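Local coordinates for malonyl CoA-ACP transacylase (Xanthomonas oryzae pv. oryzae, PDB 3K89), which probably transfers the malonyl group from malonyl-CoA to holo acyl carrier protein, giving malonyl-ACP and free CoA, at residues 166-171 with 284-289. Residues are numbered along the deposited sequence; the frame is centred on the assembly and turned at random.
Sequences PGQIVI and SGLIKR
Arg-289, near the end of helix 282-290, lays its side chain along Pro-166, in the turn that leads into strand 168-172. From CB the chain sets out with CG anti to the backbone N (chi1 -174°), which carries Arg-289 CG to 3.5 Å from the carbonyl O of Pro-166. A bend at chi2 (66°) then keeps the rest of the chain beside the proline: CD passes the same oxygen more loosely, and Arg-289 NE lies 3.6 Å from Pro-166 O. That oxygen sits over one face of the guanidinium, 3.5 Å above its plane and displaced toward the rim, and makes no hydrogen bond with an N-H. At the tip, Arg-289 NH1 and NH2 are each 4.0 Å from Pro-166 CB, while the ring CD of Pro-166 packs near the main-chain O of Arg-289. One helical turn back, the buried Leu-286 brings its CD2 methyl against the end of the Gln-168 amide, and the two side chains cross at about a right angle. The Leu-286 side chain is about 5 Å from a bound glycerol and about 10 Å from that of Ser-94, the predicted active-site serine. The contact joins the helix between strands 273-276 and 295-298, in the large alpha/beta subdomain of FabD acyltransferases, to hairpin 158-165/168-172 of the small ferredoxin-like subdomain, bridging the two beside the glycerol-binding cleft; Asn-164 and Ser-165 also touch Leu-286 and Arg-289, respectively.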
# COMPACT_ATOMS: atom_id res chain seq x y z
N PRO A 166 11.82 5.23 10.38
CA PRO A 166 12.26 5.41 11.76
C PRO A 166 11.31 6.41 12.41
O PRO A 166 10.94 7.41 11.79
CB PRO A 166 13.68 5.96 11.60
CG PRO A 166 14.12 5.45 10.25
CD PRO A 166 12.88 5.49 9.40
N GLY A 167 10.82 6.10 13.61
CA GLY A 167 9.85 6.97 14.27
C GLY A 167 8.41 6.94 13.75
O GLY A 167 7.60 7.82 14.08
N GLN A 168 8.09 5.97 12.89
CA GLN A 168 6.69 5.64 12.62
C GLN A 168 6.47 4.13 12.53
O GLN A 168 6.95 3.48 11.60
CB GLN A 168 6.10 6.32 11.38
CG GLN A 168 4.57 5.99 11.31
CD GLN A 168 3.82 6.50 10.09
OE1 GLN A 168 3.99 7.65 9.64
NE2 GLN A 168 2.94 5.65 9.57
N ILE A 169 5.76 3.60 13.51
CA ILE A 169 5.32 2.21 13.48
C ILE A 169 3.83 2.21 13.69
O ILE A 169 3.29 2.97 14.51
CB ILE A 169 5.97 1.34 14.59
CG1 ILE A 169 7.47 1.22 14.39
CG2 ILE A 169 5.36 -0.05 14.64
CD1 ILE A 169 8.11 0.37 15.48
N VAL A 170 3.14 1.38 12.91
CA VAL A 170 1.73 1.17 13.15
C VAL A 170 1.60 -0.18 13.83
O VAL A 170 2.16 -1.18 13.38
CB VAL A 170 0.93 1.22 11.82
CG1 VAL A 170 -0.55 0.89 12.06
CG2 VAL A 170 1.06 2.58 11.19
N ILE A 171 0.86 -0.20 14.94
CA ILE A 171 0.54 -1.45 15.63
C ILE A 171 -0.91 -1.81 15.38
O ILE A 171 -1.70 -0.94 15.01
CB ILE A 171 0.81 -1.37 17.17
CG1 ILE A 171 -0.11 -0.35 17.85
CG2 ILE A 171 2.28 -1.02 17.43
CD1 ILE A 171 0.09 -0.29 19.38
N SER A 284 5.86 9.27 -0.08
CA SER A 284 6.93 10.25 -0.29
C SER A 284 7.42 10.79 1.06
O SER A 284 8.63 10.93 1.26
CB SER A 284 6.48 11.39 -1.21
OG SER A 284 6.18 10.93 -2.52
N GLY A 285 6.49 11.05 1.97
CA GLY A 285 6.84 11.51 3.34
C GLY A 285 7.65 10.48 4.11
O GLY A 285 8.67 10.81 4.75
N LEU A 286 7.23 9.21 4.04
CA LEU A 286 7.98 8.12 4.68
C LEU A 286 9.39 7.98 4.11
O LEU A 286 10.35 7.82 4.87
CB LEU A 286 7.22 6.79 4.57
CG LEU A 286 5.82 6.81 5.20
CD1 LEU A 286 5.13 5.50 4.89
CD2 LEU A 286 5.90 7.03 6.73
N ILE A 287 9.50 8.03 2.79
CA ILE A 287 10.77 7.88 2.09
C ILE A 287 11.76 8.97 2.55
O ILE A 287 12.92 8.66 2.82
CB ILE A 287 10.60 7.89 0.56
CG1 ILE A 287 9.93 6.58 0.09
CG2 ILE A 287 11.96 8.02 -0.15
CD1 ILE A 287 9.27 6.67 -1.28
N LYS A 288 11.28 10.21 2.66
CA LYS A 288 12.12 11.34 3.11
C LYS A 288 12.66 11.13 4.52
O LYS A 288 13.75 11.62 4.86
CB LYS A 288 11.36 12.67 3.01
CG LYS A 288 10.99 13.08 1.59
CD LYS A 288 10.47 14.50 1.52
CE LYS A 288 9.18 14.61 0.70
NZ LYS A 288 9.14 13.75 -0.53
N ARG A 289 11.91 10.40 5.34
CA ARG A 289 12.33 10.08 6.71
C ARG A 289 13.29 8.89 6.74
O ARG A 289 14.19 8.83 7.58
CB ARG A 289 11.11 9.86 7.62
CG ARG A 289 11.42 9.65 9.10
CD ARG A 289 12.01 10.90 9.76
NE ARG A 289 12.53 10.61 11.09
CZ ARG A 289 13.71 10.04 11.33
NH1 ARG A 289 14.51 9.71 10.32
NH2 ARG A 289 14.09 9.81 12.59